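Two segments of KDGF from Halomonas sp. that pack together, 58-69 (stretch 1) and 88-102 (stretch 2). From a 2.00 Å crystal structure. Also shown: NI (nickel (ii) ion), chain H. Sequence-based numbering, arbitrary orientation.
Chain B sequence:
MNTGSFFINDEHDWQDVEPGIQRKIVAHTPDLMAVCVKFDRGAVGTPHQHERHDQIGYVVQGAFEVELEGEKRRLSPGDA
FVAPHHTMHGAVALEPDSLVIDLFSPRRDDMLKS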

# COMPACT_ATOMS: atom_id res chain seq x y z
N TYR B 58 -3.10 2.28 4.38
CA TYR B 58 -4.02 2.51 3.28
C TYR B 58 -5.24 1.58 3.44
O TYR B 58 -5.08 0.34 3.51
N VAL B 59 -6.44 2.17 3.50
CA VAL B 59 -7.67 1.43 3.79
C VAL B 59 -8.21 0.84 2.50
O VAL B 59 -8.47 1.54 1.48
N VAL B 60 -8.38 -0.47 2.51
CA VAL B 60 -8.93 -1.11 1.30
C VAL B 60 -10.33 -1.72 1.45
O VAL B 60 -10.99 -1.92 0.45
N GLN B 61 -10.76 -2.00 2.68
CA GLN B 61 -12.10 -2.59 2.93
C GLN B 61 -12.58 -2.21 4.34
O GLN B 61 -11.76 -2.08 5.26
N GLY B 62 -13.89 -2.04 4.49
CA GLY B 62 -14.49 -1.68 5.79
C GLY B 62 -14.21 -0.22 6.08
O GLY B 62 -14.24 0.61 5.17
N ALA B 63 -13.88 0.08 7.34
CA ALA B 63 -13.71 1.44 7.84
C ALA B 63 -13.02 1.37 9.19
O ALA B 63 -13.15 0.37 9.92
N PHE B 64 -12.25 2.42 9.48
CA PHE B 64 -11.52 2.57 10.75
C PHE B 64 -11.67 3.98 11.28
O PHE B 64 -11.70 4.94 10.49
N GLU B 65 -11.72 4.13 12.61
CA GLU B 65 -11.40 5.44 13.16
C GLU B 65 -9.92 5.43 13.49
O GLU B 65 -9.45 4.60 14.29
N VAL B 66 -9.18 6.32 12.87
CA VAL B 66 -7.73 6.35 13.05
C VAL B 66 -7.40 7.59 13.87
O VAL B 66 -7.95 8.69 13.63
N GLU B 67 -6.51 7.39 14.84
CA GLU B 67 -6.00 8.46 15.67
C GLU B 67 -4.55 8.75 15.34
O GLU B 67 -3.70 7.85 15.38
N LEU B 68 -4.27 10.01 15.00
CA LEU B 68 -2.95 10.47 14.66
C LEU B 68 -2.60 11.64 15.56
O LEU B 68 -3.17 12.71 15.41
N GLU B 69 -1.67 11.41 16.47
CA GLU B 69 -1.28 12.39 17.52
C GLU B 69 -2.53 13.08 18.07
O GLU B 69 -2.67 14.30 17.95
N MET B 88 2.51 9.18 17.15
CA MET B 88 1.52 8.32 17.79
C MET B 88 0.36 8.07 16.87
O MET B 88 -0.21 9.00 16.28
N HIS B 89 -0.04 6.82 16.76
CA HIS B 89 -1.15 6.48 15.90
C HIS B 89 -1.78 5.21 16.47
O HIS B 89 -1.12 4.43 17.17
N GLY B 90 -3.06 5.05 16.19
CA GLY B 90 -3.86 3.89 16.65
C GLY B 90 -5.12 3.83 15.81
O GLY B 90 -5.38 4.74 15.02
N ALA B 91 -5.91 2.78 15.98
CA ALA B 91 -7.12 2.59 15.15
C ALA B 91 -8.17 1.76 15.86
O ALA B 91 -7.84 0.85 16.62
N VAL B 92 -9.43 2.03 15.55
CA VAL B 92 -10.51 1.14 15.94
C VAL B 92 -11.22 0.76 14.65
O VAL B 92 -11.67 1.63 13.89
N ALA B 93 -11.29 -0.53 14.37
CA ALA B 93 -12.05 -0.99 13.19
C ALA B 93 -13.55 -0.76 13.41
O ALA B 93 -14.07 -1.06 14.50
N LEU B 94 -14.24 -0.27 12.38
CA LEU B 94 -15.70 0.01 12.50
C LEU B 94 -16.61 -1.09 11.87
O LEU B 94 -17.82 -1.06 12.08
N GLU B 95 -16.05 -2.03 11.10
CA GLU B 95 -16.85 -3.04 10.34
C GLU B 95 -16.14 -4.39 10.39
O GLU B 95 -14.91 -4.42 10.52
N PRO B 96 -16.89 -5.49 10.27
CA PRO B 96 -16.24 -6.80 10.23
C PRO B 96 -15.32 -6.86 9.01
O PRO B 96 -15.55 -6.15 8.00
N ASP B 97 -14.28 -7.68 9.10
CA ASP B 97 -13.32 -7.80 7.99
C ASP B 97 -12.87 -6.44 7.43
O ASP B 97 -12.82 -6.26 6.22
N SER B 98 -12.57 -5.46 8.31
CA SER B 98 -12.01 -4.22 7.80
C SER B 98 -10.52 -4.48 7.45
O SER B 98 -9.81 -5.10 8.24
N LEU B 99 -10.08 -4.05 6.27
CA LEU B 99 -8.71 -4.34 5.81
C LEU B 99 -7.91 -3.07 5.65
O LEU B 99 -8.38 -2.11 5.05
N VAL B 100 -6.69 -3.07 6.19
CA VAL B 100 -5.78 -1.94 5.98
C VAL B 100 -4.43 -2.52 5.51
O VAL B 100 -3.96 -3.55 6.02
N ILE B 101 -3.82 -1.87 4.54
CA ILE B 101 -2.47 -2.23 4.13
C ILE B 101 -1.54 -1.33 4.93
O ILE B 101 -1.55 -0.09 4.72
N ASP B 102 -0.81 -1.90 5.89
CA ASP B 102 0.22 -1.13 6.57
C ASP B 102 1.51 -1.21 5.76
O ASP B 102 1.98 -2.30 5.45

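The two stretches meet as antiparallel strand pairs, 58-61 against 98-102 and 64-68 against 89-93, joined edge to edge by backbone hydrogen bonds while Phe64 fills the space spanning both pairs.

The ladder sets the rules for the side chains. Paired residues send their side chains to the same face, so Val59, Phe64, Val66 and Leu68 share one face with Val100, Ala93, Ala91 and His89, while Tyr58, Gln61, Glu65 and Glu67 lie on the other with Ile101, Leu99 and Val92.

On the first face Phe64 is the centrepiece, with 106 Å² covered by stretch 2. Its m rotamer (chi2 83°) carries the ring across the second strand pair and back to the first: CD2 lies 4.1 Å from Ala91 CB, CE2 4.0 Å from Ala93 CB, and CZ 3.7 Å from both Ser98 CB and Val100 CG1. The carbonyl Leu99 O sits at the ring edge, 3.7 Å from Phe64 CE1. Ala91 and Ala93 are short where the large ring lies. Farther along, Val66 (t) brings CG2 to 4.2 Å from Ala91 CB, and Leu68, with chi1 between wells at -99°, places CD2 3.8 Å from His89 CB. His89 (p) then turns its ring end away from stretch 1 and binds the nickel ion through NE2 at 2.1 Å; the other ligands come from elsewhere in the structure.

The register slips by one between Val59 and Gln61, a beta bulge in which Leu99 O accepts from Val60 N at 3.0 Å and, weakly, from Gln61 N at 3.4 Å. Val60 points sideways, and its m rotamer reaches two neighbours: CG2 is 3.6 Å from Leu99 CB and CG1 is 3.6 Å from Ile101 CG1. Tyr58 (t) contributes its CB, 4.4 Å from Ile101 CB, before its ring leads away.

Polar side chains secure the margins. Gln61, extended through t and t, donates from NE2 to the backbone Asp97 O at 3.0 Å, tying its tip to the turn before strand 98-102. At the far end Glu69 curls back in m, m so that OE2 accepts from Met88 N at 2.9 Å, beside the backbone bond from Glu69 N to Met88 O at 2.8 Å.

The turn at Gly62 leaves no room for a side chain: an ideal CB would fall 2.2 Å from Ser98 OG, and the positive phi of 74° itself favours glycine. Ser98 (m) uses the space, its OG donating to Glu95 O at 2.7 Å and accepting a weak bond from Ala63 N at 3.3 Å. A water bridges the stretches here, donating to Gly62 O at 2.6 Å and to Glu95 OE2 at 3.2 Å. Nearby, Leu94 (m, t) points toward stretch 1, resting CB 4.1 Å from Ala63 CB and CD1 3.6 Å from Glu65 N.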

# COMPACT_ATOMS: atom_id res chain seq x y z
CB TYR B 58 -3.29 2.23 1.97
CG TYR B 58 -4.17 2.51 0.77
CD1 TYR B 58 -5.02 1.52 0.25
CD2 TYR B 58 -4.17 3.76 0.17
CE1 TYR B 58 -5.83 1.78 -0.85
CE2 TYR B 58 -4.94 4.02 -0.93
CZ TYR B 58 -5.77 3.04 -1.43
OH TYR B 58 -6.57 3.32 -2.50
CB VAL B 59 -8.77 2.28 4.50
CG1 VAL B 59 -10.03 1.43 4.73
CG2 VAL B 59 -8.22 2.88 5.80
CB VAL B 60 -7.98 -2.12 0.65
CG1 VAL B 60 -6.57 -1.57 0.49
CG2 VAL B 60 -7.97 -3.45 1.36
CB GLN B 61 -12.09 -4.12 2.73
CG GLN B 61 -13.45 -4.81 2.77
CD GLN B 61 -13.35 -6.30 2.42
OE1 GLN B 61 -13.32 -6.65 1.24
NE2 GLN B 61 -13.23 -7.17 3.43
CB ALA B 63 -15.06 2.16 7.95
CB PHE B 64 -10.00 2.39 10.52
CG PHE B 64 -9.60 1.02 10.08
CD1 PHE B 64 -9.69 0.64 8.74
CD2 PHE B 64 -9.15 0.10 11.01
CE1 PHE B 64 -9.31 -0.66 8.35
CE2 PHE B 64 -8.78 -1.19 10.63
CZ PHE B 64 -8.84 -1.57 9.30
CB GLU B 65 -12.21 5.83 14.39
CG GLU B 65 -11.54 7.07 14.99
CD GLU B 65 -12.37 7.87 15.97
OE1 GLU B 65 -13.21 8.69 15.51
OE2 GLU B 65 -12.14 7.74 17.19
CB VAL B 66 -6.98 6.36 11.71
CG1 VAL B 66 -5.52 6.76 11.90
CG2 VAL B 66 -7.07 4.99 11.04
CB GLU B 67 -6.12 8.07 17.14
CG GLU B 67 -5.57 9.14 18.06
CD GLU B 67 -5.65 8.74 19.52
OE1 GLU B 67 -5.63 7.53 19.84
OE2 GLU B 67 -5.74 9.67 20.35
CB LEU B 68 -2.93 10.98 13.23
CG LEU B 68 -2.44 10.17 12.05
CD1 LEU B 68 -2.29 11.17 10.89
CD2 LEU B 68 -1.12 9.46 12.39
CB GLU B 69 -0.26 13.41 16.98
CG GLU B 69 1.18 12.91 16.83
CD GLU B 69 1.88 12.53 18.14
OE1 GLU B 69 1.32 12.83 19.23
OE2 GLU B 69 2.98 11.93 18.09
CB MET B 88 0.98 9.00 19.06
CG MET B 88 1.96 8.99 20.23
SD MET B 88 2.29 7.33 20.87
CE MET B 88 0.61 6.83 21.13
CB HIS B 89 -0.68 6.28 14.43
CG HIS B 89 0.36 5.22 14.26
ND1 HIS B 89 1.68 5.39 14.64
CD2 HIS B 89 0.27 3.96 13.77
CE1 HIS B 89 2.35 4.28 14.41
NE2 HIS B 89 1.53 3.41 13.84
CB ALA B 91 -6.76 1.90 13.82
CB VAL B 92 -11.51 1.81 16.95
CG1 VAL B 92 -12.60 0.81 17.38
CG2 VAL B 92 -10.79 2.34 18.19
CB ALA B 93 -11.80 -2.46 12.97
CB LEU B 94 -16.04 1.42 11.91
CG LEU B 94 -15.08 2.53 12.45
CD1 LEU B 94 -15.22 3.88 11.78
CD2 LEU B 94 -15.26 2.65 13.95
CB GLU B 95 -17.02 -2.66 8.86
CG GLU B 95 -17.77 -1.38 8.60
CD GLU B 95 -18.05 -1.16 7.13
OE1 GLU B 95 -17.77 -2.06 6.28
OE2 GLU B 95 -18.56 -0.07 6.82
CB PRO B 96 -17.41 -7.76 10.04
CG PRO B 96 -18.59 -7.02 10.62
CD PRO B 96 -18.35 -5.61 10.18
CB ASP B 97 -13.95 -8.64 6.87
CG ASP B 97 -14.24 -10.08 7.31
OD1 ASP B 97 -13.66 -10.55 8.30
OD2 ASP B 97 -15.08 -10.73 6.66
CB SER B 98 -12.12 -3.11 8.84
OG SER B 98 -13.48 -2.74 9.02
CB LEU B 99 -8.73 -5.08 4.46
CG LEU B 99 -9.47 -6.42 4.40
CD1 LEU B 99 -9.48 -6.96 2.95
CD2 LEU B 99 -8.78 -7.40 5.30
CB VAL B 100 -5.67 -1.02 7.25
CG1 VAL B 100 -5.22 -1.81 8.50
CG2 VAL B 100 -4.78 0.21 7.01
CB ILE B 101 -2.25 -2.04 2.61
CG1 ILE B 101 -3.40 -2.63 1.80
CG2 ILE B 101 -0.98 -2.74 2.17
CD1 ILE B 101 -3.68 -4.09 2.12
CB ASP B 102 0.47 -1.66 7.98
CG ASP B 102 -0.61 -1.26 8.95
OD1 ASP B 102 -1.21 -0.18 8.76
OD2 ASP B 102 -0.81 -2.03 9.90
NI NI H . 2.20 1.42 13.79
O HOH W 1 -16.74 1.03 4.45